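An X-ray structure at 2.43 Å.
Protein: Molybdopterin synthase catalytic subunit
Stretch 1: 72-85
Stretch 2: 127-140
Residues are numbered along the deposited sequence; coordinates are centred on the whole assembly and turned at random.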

# COMPACT_ATOMS: atom_id res chain seq x y z
N PRO C 72 11.08 15.31 20.22
CA PRO C 72 11.44 14.65 18.98
C PRO C 72 11.59 13.13 19.03
O PRO C 72 12.07 12.56 18.04
CB PRO C 72 12.83 15.29 18.68
CG PRO C 72 13.36 15.70 20.02
CD PRO C 72 12.26 15.58 21.04
N MET C 73 11.19 12.46 20.12
CA MET C 73 11.41 11.02 20.24
C MET C 73 10.65 10.23 19.14
O MET C 73 11.15 9.24 18.62
CB MET C 73 10.93 10.49 21.59
CG MET C 73 11.34 9.04 21.86
SD MET C 73 10.62 8.38 23.36
CE MET C 73 11.01 6.62 23.35
N ALA C 74 9.45 10.67 18.83
CA ALA C 74 8.64 10.01 17.81
C ALA C 74 9.36 10.07 16.48
O ALA C 74 9.35 9.10 15.73
CB ALA C 74 7.30 10.67 17.68
N GLU C 75 10.01 11.19 16.24
CA GLU C 75 10.92 11.31 15.11
C GLU C 75 12.06 10.29 15.12
O GLU C 75 12.28 9.57 14.13
CB GLU C 75 11.49 12.68 15.02
CG GLU C 75 11.78 13.07 13.58
CD GLU C 75 11.72 14.57 13.39
OE1 GLU C 75 12.46 15.05 12.49
OE2 GLU C 75 10.94 15.22 14.14
N ASN C 76 12.75 10.20 16.25
CA ASN C 76 13.86 9.28 16.34
C ASN C 76 13.35 7.84 16.12
O ASN C 76 14.07 7.02 15.46
CB ASN C 76 14.59 9.39 17.67
CG ASN C 76 15.98 8.73 17.62
OD1 ASN C 76 16.78 9.03 16.73
ND2 ASN C 76 16.27 7.83 18.58
N GLU C 77 12.15 7.55 16.62
CA GLU C 77 11.65 6.17 16.63
C GLU C 77 11.27 5.78 15.22
O GLU C 77 11.56 4.68 14.78
CB GLU C 77 10.49 5.93 17.59
CG GLU C 77 10.87 5.76 19.05
CD GLU C 77 11.76 4.60 19.41
OE1 GLU C 77 11.38 3.43 19.20
OE2 GLU C 77 12.82 4.86 20.02
N VAL C 78 10.71 6.71 14.48
CA VAL C 78 10.53 6.52 13.07
C VAL C 78 11.88 6.38 12.31
O VAL C 78 11.97 5.52 11.44
CB VAL C 78 9.68 7.63 12.47
CG1 VAL C 78 9.56 7.47 10.95
CG2 VAL C 78 8.28 7.63 13.11
N ARG C 79 12.92 7.12 12.67
CA ARG C 79 14.22 6.92 12.05
C ARG C 79 14.70 5.51 12.29
O ARG C 79 15.38 4.94 11.46
CB ARG C 79 15.31 7.94 12.52
CG ARG C 79 15.08 9.37 11.97
CD ARG C 79 16.19 10.41 12.24
NE ARG C 79 16.39 10.61 13.69
CZ ARG C 79 15.93 11.63 14.44
NH1 ARG C 79 15.23 12.64 13.93
NH2 ARG C 79 16.18 11.63 15.76
N LYS C 80 14.43 4.96 13.46
CA LYS C 80 14.81 3.59 13.70
C LYS C 80 14.01 2.62 12.81
O LYS C 80 14.56 1.65 12.27
CB LYS C 80 14.57 3.20 15.15
CG LYS C 80 15.68 3.62 16.07
CD LYS C 80 15.26 3.23 17.45
CE LYS C 80 15.98 4.09 18.47
NZ LYS C 80 15.28 3.85 19.78
N ILE C 81 12.73 2.87 12.68
CA ILE C 81 11.96 2.08 11.74
C ILE C 81 12.53 2.13 10.31
O ILE C 81 12.62 1.07 9.61
CB ILE C 81 10.50 2.51 11.80
CG1 ILE C 81 9.91 1.98 13.10
CG2 ILE C 81 9.72 2.06 10.56
CD1 ILE C 81 8.57 2.63 13.36
N CYS C 82 12.89 3.33 9.85
CA CYS C 82 13.53 3.48 8.52
C CYS C 82 14.77 2.60 8.36
O CYS C 82 14.97 1.87 7.36
CB CYS C 82 13.84 4.92 8.23
SG CYS C 82 12.29 5.83 7.93
N SER C 83 15.56 2.62 9.39
CA SER C 83 16.85 2.00 9.39
C SER C 83 16.68 0.47 9.45
O SER C 83 17.37 -0.30 8.81
CB SER C 83 17.63 2.62 10.57
OG SER C 83 18.83 1.95 10.80
N ASP C 84 15.74 0.00 10.24
CA ASP C 84 15.49 -1.41 10.31
C ASP C 84 14.90 -1.93 8.99
O ASP C 84 15.27 -3.00 8.53
CB ASP C 84 14.57 -1.67 11.47
CG ASP C 84 15.32 -1.51 12.85
OD1 ASP C 84 16.58 -1.58 12.92
OD2 ASP C 84 14.64 -1.34 13.86
N ILE C 85 14.01 -1.18 8.40
CA ILE C 85 13.50 -1.51 7.11
C ILE C 85 14.63 -1.69 6.11
O ILE C 85 14.65 -2.68 5.41
CB ILE C 85 12.52 -0.45 6.59
CG1 ILE C 85 11.16 -0.62 7.28
CG2 ILE C 85 12.35 -0.57 5.09
CD1 ILE C 85 10.19 0.48 6.97
N SER C 127 3.94 -2.25 5.33
CA SER C 127 3.22 -3.00 6.32
C SER C 127 3.98 -3.03 7.67
O SER C 127 3.39 -2.78 8.69
CB SER C 127 2.96 -4.40 5.79
OG SER C 127 2.20 -5.11 6.72
N TYR C 128 5.28 -3.35 7.64
CA TYR C 128 6.11 -3.28 8.82
C TYR C 128 6.15 -1.85 9.44
O TYR C 128 6.17 -1.71 10.64
CB TYR C 128 7.53 -3.67 8.50
CG TYR C 128 8.46 -3.51 9.69
CD1 TYR C 128 8.51 -4.50 10.73
CD2 TYR C 128 9.31 -2.38 9.80
CE1 TYR C 128 9.39 -4.39 11.79
CE2 TYR C 128 10.19 -2.24 10.89
CZ TYR C 128 10.24 -3.22 11.89
OH TYR C 128 11.10 -3.07 12.98
N ALA C 129 6.19 -0.82 8.60
CA ALA C 129 6.23 0.53 9.07
C ALA C 129 4.96 0.90 9.88
O ALA C 129 5.08 1.36 11.01
CB ALA C 129 6.45 1.49 7.93
N ILE C 130 3.78 0.72 9.32
CA ILE C 130 2.57 1.04 10.05
C ILE C 130 2.38 0.20 11.32
O ILE C 130 2.00 0.72 12.35
CB ILE C 130 1.31 1.03 9.17
CG1 ILE C 130 0.10 1.55 9.97
CG2 ILE C 130 0.97 -0.37 8.63
CD1 ILE C 130 0.25 3.00 10.46
N ASP C 131 2.67 -1.07 11.27
CA ASP C 131 2.61 -1.91 12.46
C ASP C 131 3.55 -1.50 13.58
O ASP C 131 3.20 -1.59 14.79
CB ASP C 131 2.90 -3.40 12.13
CG ASP C 131 1.74 -4.04 11.31
OD1 ASP C 131 0.64 -3.43 11.14
OD2 ASP C 131 1.94 -5.15 10.80
N THR C 132 4.76 -1.19 13.17
CA THR C 132 5.80 -0.87 14.10
C THR C 132 5.52 0.55 14.65
O THR C 132 5.63 0.76 15.83
CB THR C 132 7.15 -1.02 13.42
OG1 THR C 132 7.20 -2.31 12.80
CG2 THR C 132 8.33 -0.83 14.47
N LEU C 133 5.03 1.46 13.82
CA LEU C 133 4.66 2.75 14.28
C LEU C 133 3.60 2.65 15.37
O LEU C 133 3.69 3.36 16.37
CB LEU C 133 4.15 3.58 13.12
CG LEU C 133 3.75 5.01 13.53
CD1 LEU C 133 4.27 6.12 12.62
CD2 LEU C 133 2.22 5.16 13.71
N LYS C 134 2.62 1.78 15.18
CA LYS C 134 1.48 1.69 16.11
C LYS C 134 1.92 1.03 17.39
O LYS C 134 1.33 1.27 18.41
CB LYS C 134 0.30 0.94 15.51
CG LYS C 134 -0.43 1.79 14.45
CD LYS C 134 -1.62 1.06 13.80
CE LYS C 134 -2.98 1.64 14.16
NZ LYS C 134 -3.12 3.05 13.71
N ALA C 135 2.97 0.22 17.32
CA ALA C 135 3.49 -0.49 18.47
C ALA C 135 4.57 0.29 19.30
O ALA C 135 4.75 0.04 20.45
CB ALA C 135 4.11 -1.79 17.96
N LYS C 136 5.32 1.17 18.67
CA LYS C 136 6.55 1.68 19.22
C LYS C 136 6.66 3.18 19.29
O LYS C 136 7.40 3.66 20.10
CB LYS C 136 7.70 1.16 18.36
CG LYS C 136 8.68 0.24 19.08
CD LYS C 136 8.06 -1.04 19.63
CE LYS C 136 9.11 -1.65 20.53
NZ LYS C 136 8.59 -2.86 21.19
N VAL C 137 5.95 3.93 18.45
CA VAL C 137 6.15 5.35 18.34
C VAL C 137 5.22 6.11 19.30
O VAL C 137 4.01 5.92 19.24
CB VAL C 137 6.02 5.78 16.87
CG1 VAL C 137 6.27 7.27 16.65
CG2 VAL C 137 7.07 5.01 16.04
N PRO C 138 5.80 6.99 20.19
CA PRO C 138 5.06 7.72 21.24
C PRO C 138 4.13 8.78 20.68
O PRO C 138 4.49 9.95 20.58
CB PRO C 138 6.17 8.32 22.09
CG PRO C 138 7.25 8.55 21.16
CD PRO C 138 7.22 7.36 20.24
N ILE C 139 2.97 8.29 20.22
CA ILE C 139 1.88 9.08 19.65
C ILE C 139 0.61 8.51 20.27
O ILE C 139 0.60 7.35 20.70
CB ILE C 139 1.79 8.92 18.13
CG1 ILE C 139 3.07 9.31 17.43
CG2 ILE C 139 0.68 9.77 17.54
CD1 ILE C 139 3.22 8.62 16.10
N TRP C 140 -0.43 9.35 20.40
CA TRP C 140 -1.66 8.98 21.13
C TRP C 140 -2.82 9.70 20.50
O TRP C 140 -2.63 10.84 20.08
CB TRP C 140 -1.62 9.39 22.64
CG TRP C 140 -0.56 8.78 23.41
CD1 TRP C 140 -0.62 7.61 24.13
CD2 TRP C 140 0.78 9.28 23.56
NE1 TRP C 140 0.62 7.33 24.70
CE2 TRP C 140 1.49 8.35 24.37
CE3 TRP C 140 1.45 10.44 23.10
CZ2 TRP C 140 2.84 8.55 24.75
CZ3 TRP C 140 2.79 10.62 23.42
CH2 TRP C 140 3.47 9.67 24.27

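Ile81 is the centre of the contact, a knob set into a hole on the partner helix formed by Tyr128, Ala129, Thr132 and Leu133. Its CA-to-CB bond points toward the second stretch, and with chi1 m and chi2 t its branches reach all four residues: Ile81 CG1 lies 3.5 Å from Thr132 CG2, Ile81 CD1 lies 3.8 Å from Leu133 N, and Ile81 CG2 lies 4.2 Å from Ala129 CB and 4.3 Å from Tyr128 CE2. Ile81 CD1 also comes within 3.9 Å of Val137 CG2, linking the knob to the next apolar cluster. Ile81 gives up more surface to this contact, 87 Å², than any other residue of the two stretches.

The backbones that carry these side chains are helices 73-85 and 127-136, which run roughly antiparallel, with 147° between their directions and a closest axial approach of 10.3 Å. The start of the first helix therefore lies by the end of the second: the CA atoms of Ala74 and Val137 are 5.3 Å apart, and those of Ile81 and Ala129 6.5 Å. No hydrogen bond crosses between the stretches; the backbone hydrogen bonds run along each helix, as in Ile81 N to Glu77 O (3.0 Å) and Leu133 N to Ala129 O (2.8 Å), and the 574 Å² buried between them comes from van der Waals packing, most of it apolar.

From Ile81 toward the start of the first helix, Val78 CG2 meets Leu133 CD1 at 4.3 Å and Val137 CG1 at 4.1 Å. One turn earlier, the small side chain of Ala74 accompanies the close backbone approach, its CB 3.7 Å from Val137 CG1. Val137 is the first residue to leave helical geometry, and the chain continues past it into Pro138, whose CA-to-CB bond points toward the first helix. Pro138 CG lies 3.8 Å from Ala74 N and 4.0 Å from Met73 SD, the sulfur placed there by chi1 and chi2, both t.

At the other end, Ile85 and Tyr128 close the apolar row. The CA-to-CB bond of Ile85 points sideways, but the end of its side chain comes nearer, bringing CG1 to 3.6 Å from Tyr128 CD2 and CD1 to 4.0 Å from Ala129 CB. The carbonyl O of Ile81 approaches the edge of the Tyr128 ring, 4.3 Å from Tyr128 CE2.

Polar groups flank this apolar row, and the bonds that Thr132 and Glu77 make stay within their own stretches. Thr132 packs its methyl against Ile81 while OG1 donates a very short hydrogen bond to Tyr128 O (2.5 Å), one turn back on its own helix. Glu77 lays its aliphatic part against the partner, CB 3.9 Å from Val137 CG2 and CG 4.2 Å from Pro138 CD, while its OE2 forms a salt bridge with Lys80 NZ at 2.7 Å. Lys136 starts toward the first helix, but its end leads away. Asp84 CB approaches Tyr128 OH at 4.0 Å, a contact of carbon with oxygen on the partly exposed border.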